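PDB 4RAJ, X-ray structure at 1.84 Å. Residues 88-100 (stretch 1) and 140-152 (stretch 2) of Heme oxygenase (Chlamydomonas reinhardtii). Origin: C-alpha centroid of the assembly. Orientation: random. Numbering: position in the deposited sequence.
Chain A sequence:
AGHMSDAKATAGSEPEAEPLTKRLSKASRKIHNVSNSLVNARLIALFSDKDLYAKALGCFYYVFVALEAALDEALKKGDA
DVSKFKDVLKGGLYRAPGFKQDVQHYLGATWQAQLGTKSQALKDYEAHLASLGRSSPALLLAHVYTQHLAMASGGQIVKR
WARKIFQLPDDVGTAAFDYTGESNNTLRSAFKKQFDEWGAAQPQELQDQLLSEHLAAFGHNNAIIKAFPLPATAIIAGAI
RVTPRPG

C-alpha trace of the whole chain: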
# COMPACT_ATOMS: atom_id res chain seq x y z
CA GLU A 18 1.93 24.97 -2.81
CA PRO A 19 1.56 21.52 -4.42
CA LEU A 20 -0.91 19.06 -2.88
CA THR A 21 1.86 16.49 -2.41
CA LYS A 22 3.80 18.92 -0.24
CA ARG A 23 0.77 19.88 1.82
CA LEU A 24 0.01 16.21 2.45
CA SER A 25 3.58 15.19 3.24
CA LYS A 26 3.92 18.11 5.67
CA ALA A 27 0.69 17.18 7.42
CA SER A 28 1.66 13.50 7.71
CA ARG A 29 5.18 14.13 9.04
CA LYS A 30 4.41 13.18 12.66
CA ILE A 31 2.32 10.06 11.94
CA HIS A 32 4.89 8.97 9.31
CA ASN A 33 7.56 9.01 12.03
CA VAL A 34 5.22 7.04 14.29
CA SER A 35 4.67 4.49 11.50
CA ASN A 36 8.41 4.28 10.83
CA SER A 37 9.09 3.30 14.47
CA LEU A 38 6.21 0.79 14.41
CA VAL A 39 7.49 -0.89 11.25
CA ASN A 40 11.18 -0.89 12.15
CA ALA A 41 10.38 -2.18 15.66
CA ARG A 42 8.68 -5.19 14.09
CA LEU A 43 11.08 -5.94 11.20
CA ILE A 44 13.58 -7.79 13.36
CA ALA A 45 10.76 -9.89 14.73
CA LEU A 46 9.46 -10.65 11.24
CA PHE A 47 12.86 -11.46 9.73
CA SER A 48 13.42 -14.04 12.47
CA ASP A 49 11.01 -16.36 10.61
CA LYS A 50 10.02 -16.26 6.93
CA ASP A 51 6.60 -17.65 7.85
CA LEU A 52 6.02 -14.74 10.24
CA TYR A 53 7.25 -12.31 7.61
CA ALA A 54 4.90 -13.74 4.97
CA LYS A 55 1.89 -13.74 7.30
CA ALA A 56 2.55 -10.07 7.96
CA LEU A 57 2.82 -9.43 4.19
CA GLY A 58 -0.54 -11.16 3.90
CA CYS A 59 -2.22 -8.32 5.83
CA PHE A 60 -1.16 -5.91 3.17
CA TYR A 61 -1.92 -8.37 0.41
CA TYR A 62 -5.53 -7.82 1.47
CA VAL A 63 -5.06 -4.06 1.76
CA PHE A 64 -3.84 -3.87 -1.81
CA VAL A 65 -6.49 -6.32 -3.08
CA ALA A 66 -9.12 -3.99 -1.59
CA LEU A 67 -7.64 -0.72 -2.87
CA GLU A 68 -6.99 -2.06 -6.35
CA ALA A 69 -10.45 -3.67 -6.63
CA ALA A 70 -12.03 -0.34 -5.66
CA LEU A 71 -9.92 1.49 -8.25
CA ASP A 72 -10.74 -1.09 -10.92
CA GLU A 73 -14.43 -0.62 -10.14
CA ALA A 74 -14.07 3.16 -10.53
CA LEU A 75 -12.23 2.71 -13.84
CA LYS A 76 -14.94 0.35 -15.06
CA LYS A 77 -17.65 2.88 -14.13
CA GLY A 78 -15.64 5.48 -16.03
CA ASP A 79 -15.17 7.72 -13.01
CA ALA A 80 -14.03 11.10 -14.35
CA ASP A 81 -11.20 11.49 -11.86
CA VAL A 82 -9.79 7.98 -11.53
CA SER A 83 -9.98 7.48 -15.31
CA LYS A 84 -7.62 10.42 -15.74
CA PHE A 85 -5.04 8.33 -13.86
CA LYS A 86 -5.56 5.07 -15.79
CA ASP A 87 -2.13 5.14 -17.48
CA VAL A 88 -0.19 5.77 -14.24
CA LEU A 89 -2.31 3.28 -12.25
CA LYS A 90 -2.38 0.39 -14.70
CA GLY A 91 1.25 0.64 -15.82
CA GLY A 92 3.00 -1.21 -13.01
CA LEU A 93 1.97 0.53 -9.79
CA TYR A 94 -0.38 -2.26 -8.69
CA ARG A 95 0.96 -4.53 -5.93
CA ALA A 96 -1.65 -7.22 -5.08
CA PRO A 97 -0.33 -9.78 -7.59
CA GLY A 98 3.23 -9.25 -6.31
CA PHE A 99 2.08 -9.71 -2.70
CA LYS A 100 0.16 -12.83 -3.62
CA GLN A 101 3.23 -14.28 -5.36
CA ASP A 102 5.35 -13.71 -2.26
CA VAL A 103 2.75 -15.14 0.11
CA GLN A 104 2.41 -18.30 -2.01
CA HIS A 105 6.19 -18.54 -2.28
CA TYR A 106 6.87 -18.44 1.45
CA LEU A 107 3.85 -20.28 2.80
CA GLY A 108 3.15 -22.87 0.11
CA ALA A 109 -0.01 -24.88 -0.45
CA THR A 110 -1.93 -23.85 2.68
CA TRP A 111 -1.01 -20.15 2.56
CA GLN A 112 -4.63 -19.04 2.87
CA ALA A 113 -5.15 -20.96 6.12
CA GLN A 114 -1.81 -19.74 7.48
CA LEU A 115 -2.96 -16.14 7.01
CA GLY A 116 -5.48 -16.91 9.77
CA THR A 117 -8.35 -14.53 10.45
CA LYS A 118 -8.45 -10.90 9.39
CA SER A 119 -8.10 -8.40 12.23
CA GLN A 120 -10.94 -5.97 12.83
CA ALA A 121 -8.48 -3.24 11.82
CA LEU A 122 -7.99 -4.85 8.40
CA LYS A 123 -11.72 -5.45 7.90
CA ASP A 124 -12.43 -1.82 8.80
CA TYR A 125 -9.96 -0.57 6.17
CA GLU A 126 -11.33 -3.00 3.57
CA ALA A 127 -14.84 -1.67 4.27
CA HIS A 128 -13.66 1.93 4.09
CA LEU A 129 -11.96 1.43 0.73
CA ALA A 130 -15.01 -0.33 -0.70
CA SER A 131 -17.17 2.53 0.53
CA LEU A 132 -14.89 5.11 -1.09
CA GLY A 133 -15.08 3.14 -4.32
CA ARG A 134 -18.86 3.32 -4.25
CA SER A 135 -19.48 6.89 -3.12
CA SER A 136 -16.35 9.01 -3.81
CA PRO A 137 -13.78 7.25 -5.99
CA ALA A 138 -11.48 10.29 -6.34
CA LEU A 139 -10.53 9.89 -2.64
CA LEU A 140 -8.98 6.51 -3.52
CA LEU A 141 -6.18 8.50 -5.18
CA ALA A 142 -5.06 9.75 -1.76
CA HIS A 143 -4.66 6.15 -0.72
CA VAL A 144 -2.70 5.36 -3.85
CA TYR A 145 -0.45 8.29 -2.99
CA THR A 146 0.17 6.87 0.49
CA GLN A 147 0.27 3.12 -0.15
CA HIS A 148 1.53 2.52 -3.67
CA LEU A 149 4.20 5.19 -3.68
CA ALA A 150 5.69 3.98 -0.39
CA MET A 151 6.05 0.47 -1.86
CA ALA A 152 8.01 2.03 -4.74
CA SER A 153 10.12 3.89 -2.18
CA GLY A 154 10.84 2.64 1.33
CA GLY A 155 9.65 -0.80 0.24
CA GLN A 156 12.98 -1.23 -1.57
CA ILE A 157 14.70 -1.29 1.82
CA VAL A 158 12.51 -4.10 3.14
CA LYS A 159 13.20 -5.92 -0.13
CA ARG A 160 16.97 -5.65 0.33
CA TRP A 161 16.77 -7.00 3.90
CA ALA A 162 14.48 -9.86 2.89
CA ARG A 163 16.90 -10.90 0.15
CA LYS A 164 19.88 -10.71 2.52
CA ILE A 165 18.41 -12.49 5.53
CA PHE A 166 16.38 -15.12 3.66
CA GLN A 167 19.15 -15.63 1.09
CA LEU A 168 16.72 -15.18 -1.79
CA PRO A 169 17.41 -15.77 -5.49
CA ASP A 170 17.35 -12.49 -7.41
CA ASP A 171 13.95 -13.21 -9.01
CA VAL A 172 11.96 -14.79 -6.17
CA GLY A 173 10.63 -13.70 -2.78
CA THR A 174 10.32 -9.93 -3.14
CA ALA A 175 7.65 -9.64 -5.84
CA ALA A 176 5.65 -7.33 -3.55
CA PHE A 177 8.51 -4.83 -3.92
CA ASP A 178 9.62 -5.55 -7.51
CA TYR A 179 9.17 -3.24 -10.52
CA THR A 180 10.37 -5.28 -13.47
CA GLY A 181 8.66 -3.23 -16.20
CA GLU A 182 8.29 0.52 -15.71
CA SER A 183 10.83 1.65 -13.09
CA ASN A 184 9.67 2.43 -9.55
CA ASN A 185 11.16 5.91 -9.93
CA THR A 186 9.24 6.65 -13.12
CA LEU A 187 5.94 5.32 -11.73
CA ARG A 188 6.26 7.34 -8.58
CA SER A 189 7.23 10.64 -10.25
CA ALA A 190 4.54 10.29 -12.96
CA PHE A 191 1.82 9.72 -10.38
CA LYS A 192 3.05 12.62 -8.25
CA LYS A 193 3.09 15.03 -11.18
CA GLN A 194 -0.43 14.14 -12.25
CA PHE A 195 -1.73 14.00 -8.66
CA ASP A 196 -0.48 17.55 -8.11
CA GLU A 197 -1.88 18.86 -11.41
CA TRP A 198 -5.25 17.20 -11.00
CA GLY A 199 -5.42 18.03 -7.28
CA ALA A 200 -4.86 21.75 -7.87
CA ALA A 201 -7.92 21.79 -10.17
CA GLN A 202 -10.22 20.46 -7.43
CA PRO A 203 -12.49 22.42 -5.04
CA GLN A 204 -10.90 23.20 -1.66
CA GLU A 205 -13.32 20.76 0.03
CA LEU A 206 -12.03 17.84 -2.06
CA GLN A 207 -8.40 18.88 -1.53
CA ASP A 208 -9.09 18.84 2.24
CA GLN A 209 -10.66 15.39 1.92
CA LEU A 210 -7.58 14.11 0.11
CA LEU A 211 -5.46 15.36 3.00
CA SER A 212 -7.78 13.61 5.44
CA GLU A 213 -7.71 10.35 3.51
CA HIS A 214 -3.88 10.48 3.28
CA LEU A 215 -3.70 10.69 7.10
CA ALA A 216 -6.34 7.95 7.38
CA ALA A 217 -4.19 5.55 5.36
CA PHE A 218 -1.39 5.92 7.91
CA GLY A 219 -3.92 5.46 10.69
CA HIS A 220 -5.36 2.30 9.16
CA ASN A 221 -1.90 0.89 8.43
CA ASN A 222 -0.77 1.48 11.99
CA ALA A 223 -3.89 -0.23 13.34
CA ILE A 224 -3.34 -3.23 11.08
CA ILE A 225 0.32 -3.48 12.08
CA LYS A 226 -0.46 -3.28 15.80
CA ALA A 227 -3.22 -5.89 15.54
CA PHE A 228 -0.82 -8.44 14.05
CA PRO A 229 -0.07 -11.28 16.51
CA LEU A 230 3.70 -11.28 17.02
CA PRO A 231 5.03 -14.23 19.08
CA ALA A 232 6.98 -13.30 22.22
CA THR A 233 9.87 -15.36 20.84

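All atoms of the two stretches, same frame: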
# COMPACT_ATOMS: atom_id res chain seq x y z
N VAL A 88 -1.16 5.85 -15.33
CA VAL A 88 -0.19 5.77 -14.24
C VAL A 88 -0.57 4.67 -13.23
O VAL A 88 0.29 4.10 -12.57
CB VAL A 88 -0.04 7.15 -13.50
CG1 VAL A 88 0.50 8.22 -14.46
CG2 VAL A 88 -1.34 7.61 -12.88
N LEU A 89 -1.86 4.34 -13.16
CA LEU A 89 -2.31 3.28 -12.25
C LEU A 89 -2.07 1.88 -12.81
O LEU A 89 -1.66 0.97 -12.09
CB LEU A 89 -3.81 3.44 -11.95
CG LEU A 89 -4.23 4.62 -11.09
CD1 LEU A 89 -5.75 4.72 -11.04
CD2 LEU A 89 -3.66 4.47 -9.69
N LYS A 90 -2.35 1.71 -14.09
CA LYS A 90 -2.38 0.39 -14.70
C LYS A 90 -1.06 0.06 -15.39
O LYS A 90 -1.00 -0.89 -16.15
CB LYS A 90 -3.54 0.28 -15.69
CG LYS A 90 -4.90 0.67 -15.09
CD LYS A 90 -5.34 -0.30 -14.00
CE LYS A 90 -5.45 -1.71 -14.52
NZ LYS A 90 -6.04 -2.62 -13.50
N GLY A 91 -0.01 0.83 -15.11
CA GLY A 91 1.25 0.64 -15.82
C GLY A 91 2.37 0.06 -14.98
O GLY A 91 3.55 0.19 -15.33
N GLY A 92 2.02 -0.57 -13.87
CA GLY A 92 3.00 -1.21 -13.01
C GLY A 92 2.90 -0.86 -11.53
O GLY A 92 3.57 -1.46 -10.70
N LEU A 93 2.08 0.13 -11.18
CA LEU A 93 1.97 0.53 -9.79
C LEU A 93 1.36 -0.55 -8.91
O LEU A 93 1.72 -0.66 -7.74
CB LEU A 93 1.13 1.80 -9.65
CG LEU A 93 1.75 3.18 -9.43
CD1 LEU A 93 0.67 4.14 -8.98
CD2 LEU A 93 2.91 3.17 -8.45
N TYR A 94 0.40 -1.30 -9.47
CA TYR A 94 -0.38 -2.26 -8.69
C TYR A 94 0.52 -3.31 -8.03
O TYR A 94 1.48 -3.79 -8.64
CB TYR A 94 -1.43 -2.95 -9.56
CG TYR A 94 -2.72 -2.18 -9.77
CD1 TYR A 94 -2.78 -0.80 -9.60
CD2 TYR A 94 -3.89 -2.85 -10.14
CE1 TYR A 94 -3.98 -0.10 -9.80
CE2 TYR A 94 -5.08 -2.16 -10.34
CZ TYR A 94 -5.12 -0.79 -10.17
OH TYR A 94 -6.33 -0.12 -10.38
N ARG A 95 0.15 -3.69 -6.80
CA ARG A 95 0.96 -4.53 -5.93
C ARG A 95 0.31 -5.87 -5.55
O ARG A 95 1.02 -6.77 -5.11
CB ARG A 95 1.28 -3.80 -4.61
CG ARG A 95 2.14 -2.54 -4.73
CD ARG A 95 3.57 -2.90 -5.19
NE ARG A 95 3.68 -2.91 -6.65
CZ ARG A 95 4.68 -3.47 -7.33
NH1 ARG A 95 5.67 -4.08 -6.68
NH2 ARG A 95 4.70 -3.43 -8.66
N ALA A 96 -1.01 -6.00 -5.64
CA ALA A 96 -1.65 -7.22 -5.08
C ALA A 96 -1.11 -8.52 -5.73
O ALA A 96 -0.88 -9.51 -5.02
CB ALA A 96 -3.17 -7.15 -5.20
N PRO A 97 -0.89 -8.53 -7.06
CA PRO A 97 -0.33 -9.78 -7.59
C PRO A 97 1.07 -10.09 -7.07
O PRO A 97 1.35 -11.26 -6.80
CB PRO A 97 -0.31 -9.54 -9.10
CG PRO A 97 -1.40 -8.55 -9.33
CD PRO A 97 -1.31 -7.63 -8.15
N GLY A 98 1.92 -9.07 -6.92
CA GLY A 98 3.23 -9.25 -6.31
C GLY A 98 3.17 -9.77 -4.87
O GLY A 98 3.92 -10.68 -4.48
N PHE A 99 2.27 -9.20 -4.06
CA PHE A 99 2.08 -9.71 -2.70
C PHE A 99 1.61 -11.16 -2.71
O PHE A 99 2.08 -11.98 -1.94
CB PHE A 99 1.05 -8.87 -1.93
CG PHE A 99 1.63 -7.65 -1.26
CD1 PHE A 99 1.74 -6.45 -1.97
CD2 PHE A 99 2.06 -7.69 0.07
CE1 PHE A 99 2.26 -5.33 -1.37
CE2 PHE A 99 2.58 -6.58 0.67
CZ PHE A 99 2.69 -5.39 -0.05
N LYS A 100 0.68 -11.47 -3.59
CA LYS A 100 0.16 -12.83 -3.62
C LYS A 100 1.27 -13.81 -4.01
O LYS A 100 1.37 -14.88 -3.44
CB LYS A 100 -1.02 -12.96 -4.59
CG LYS A 100 -1.85 -14.21 -4.34
CD LYS A 100 -2.84 -14.48 -5.47
CE LYS A 100 -3.88 -15.49 -5.02
NZ LYS A 100 -4.70 -15.97 -6.16
N LEU A 140 -9.87 7.67 -3.39
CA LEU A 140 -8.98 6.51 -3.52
C LEU A 140 -7.57 6.94 -3.95
O LEU A 140 -6.57 6.27 -3.62
CB LEU A 140 -9.54 5.52 -4.54
CG LEU A 140 -10.81 4.75 -4.16
CD1 LEU A 140 -11.34 3.92 -5.36
CD2 LEU A 140 -10.53 3.87 -2.94
N LEU A 141 -7.47 8.05 -4.66
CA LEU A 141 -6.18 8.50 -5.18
C LEU A 141 -5.26 8.96 -4.06
O LEU A 141 -4.03 8.87 -4.18
CB LEU A 141 -6.37 9.61 -6.23
CG LEU A 141 -7.10 9.23 -7.53
CD1 LEU A 141 -7.44 10.50 -8.32
CD2 LEU A 141 -6.28 8.29 -8.40
N ALA A 142 -5.84 9.41 -2.94
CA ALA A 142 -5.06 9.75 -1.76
C ALA A 142 -4.47 8.50 -1.15
O ALA A 142 -3.37 8.54 -0.60
CB ALA A 142 -5.94 10.49 -0.73
N HIS A 143 -5.19 7.39 -1.24
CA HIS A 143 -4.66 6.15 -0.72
C HIS A 143 -3.61 5.51 -1.63
O HIS A 143 -2.70 4.84 -1.14
CB HIS A 143 -5.76 5.14 -0.41
CG HIS A 143 -6.70 5.59 0.67
ND1 HIS A 143 -7.02 4.78 1.74
CD2 HIS A 143 -7.50 6.67 0.77
CE1 HIS A 143 -7.87 5.42 2.52
NE2 HIS A 143 -8.19 6.56 1.94
N VAL A 144 -3.76 5.73 -2.92
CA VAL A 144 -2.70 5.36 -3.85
C VAL A 144 -1.43 6.13 -3.52
O VAL A 144 -0.34 5.57 -3.46
CB VAL A 144 -3.10 5.65 -5.31
CG1 VAL A 144 -1.91 5.42 -6.26
CG2 VAL A 144 -4.28 4.79 -5.71
N TYR A 145 -1.59 7.43 -3.27
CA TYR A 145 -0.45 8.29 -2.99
C TYR A 145 0.33 7.77 -1.78
O TYR A 145 1.57 7.69 -1.81
CB TYR A 145 -0.90 9.75 -2.75
CG TYR A 145 0.25 10.67 -2.38
CD1 TYR A 145 1.24 10.96 -3.31
CD2 TYR A 145 0.33 11.26 -1.13
CE1 TYR A 145 2.30 11.80 -2.98
CE2 TYR A 145 1.39 12.10 -0.79
CZ TYR A 145 2.37 12.37 -1.73
OH TYR A 145 3.43 13.20 -1.43
N THR A 146 -0.40 7.36 -0.75
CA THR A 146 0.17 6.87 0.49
C THR A 146 0.75 5.46 0.40
O THR A 146 1.87 5.22 0.84
CB THR A 146 -0.89 6.85 1.60
OG1 THR A 146 -1.54 8.14 1.68
CG2 THR A 146 -0.26 6.51 2.95
N GLN A 147 -0.04 4.55 -0.15
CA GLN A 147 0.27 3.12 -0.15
C GLN A 147 1.19 2.72 -1.30
O GLN A 147 2.25 2.13 -1.09
CB GLN A 147 -1.02 2.30 -0.23
CG GLN A 147 -2.07 2.62 0.87
CD GLN A 147 -1.69 2.06 2.22
OE1 GLN A 147 -0.56 1.61 2.42
NE2 GLN A 147 -2.64 2.06 3.16
N HIS A 148 0.77 3.01 -2.52
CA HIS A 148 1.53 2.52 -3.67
C HIS A 148 2.88 3.19 -3.82
O HIS A 148 3.84 2.57 -4.26
CB HIS A 148 0.72 2.71 -4.94
CG HIS A 148 -0.41 1.75 -5.06
ND1 HIS A 148 -1.65 1.99 -4.53
CD2 HIS A 148 -0.48 0.53 -5.66
CE1 HIS A 148 -2.45 0.97 -4.80
NE2 HIS A 148 -1.76 0.07 -5.47
N LEU A 149 2.96 4.46 -3.45
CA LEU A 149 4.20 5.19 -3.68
C LEU A 149 5.24 4.83 -2.61
O LEU A 149 6.44 4.84 -2.88
CB LEU A 149 3.93 6.70 -3.73
CG LEU A 149 3.70 7.26 -5.14
CD1 LEU A 149 2.61 6.52 -5.90
CD2 LEU A 149 3.41 8.75 -5.13
N ALA A 150 4.77 4.45 -1.43
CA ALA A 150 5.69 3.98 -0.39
C ALA A 150 6.31 2.63 -0.77
O ALA A 150 7.49 2.40 -0.51
CB ALA A 150 4.97 3.89 0.96
N MET A 151 5.52 1.75 -1.39
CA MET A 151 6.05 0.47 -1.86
C MET A 151 7.18 0.66 -2.86
O MET A 151 8.16 -0.10 -2.88
CB MET A 151 4.93 -0.38 -2.48
CG MET A 151 3.87 -0.74 -1.45
SD MET A 151 4.53 -1.89 -0.21
CE MET A 151 4.97 -3.20 -1.35
N ALA A 152 7.03 1.70 -3.69
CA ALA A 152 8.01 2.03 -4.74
C ALA A 152 9.24 2.71 -4.15
O ALA A 152 10.27 2.86 -4.82
CB ALA A 152 7.36 2.92 -5.79
O HOH W 1 3.67 0.53 -6.13

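Stretch 2 is helical over nearly its whole length, with i to i+4 bonds such as V144 N to L140 O (2.9 Å) and H148 N to V144 O (2.9 Å). Stretch 1 is interrupted: one helix runs through L89, K90 is the first residue to leave helical phi/psi, and a second helix starts at A96. G92, at phi/psi 130/-10, sits in the intervening segment; a CB there would be jammed against the carbonyl O of G91, so the backbone alone calls for glycine. The CA atoms of L89 and V144 lie 8.7 Å apart and those of L93 and H148 6.5 Å, so a step of four residues in each stretch brings the chains closer.

No direct hydrogen bond crosses between the stretches. The polar link is water 1, which donates to L93 O and to H148 O, each at 2.8 Å, and so joins two backbone carbonyls that could not bond to each other.

The apolar packing begins at L89, whose CD2 lies 4.0 Å from V144 CG1 and whose CD1 lies 4.5 Å from L141 CD2. L93 CD1 approaches the same methyl, V144 CG1, at 4.0 Å, while L93 CD2 lies 4.2 Å from L149 CD1. The CA-to-CB bonds of both L89 and L93 point sideways, and it is the reach of leucine that brings their methyls to the helix. The shorter, branched V144 points toward stretch 1 and meets both.

H148, also pointing toward stretch 1, has 77 Å² covered by it, the most of any residue here. L93 O lies 3.3 Å from H148 CD2, at the ring edge and near its plane; Y94 CA is also at that edge, 4.1 Å from H148 CD2. H148 NE2 is hydrogen-bonded elsewhere in the structure.

R95 is buried, yet its polar end is satisfied. NH2 donates to G92 O (3.1 Å, 142°) and NE to L93 O (3.2 Å, 152°). The side chain thus folds back on its own loop, and its aliphatic part serves the contact: R95 CG lies 4.1 Å from H148 CD2 and R95 CD 3.9 Å from M151 CB.

M151, with all three chi angles in m, completes the contact. Its CE comes within 3.4 Å of F99 CZ, and its SD lies 5.2 Å from the F99 ring centroid, 81° off the normal, a sulfur-aromatic contact at the ring edge. In all, 429 Å² is buried between the stretches.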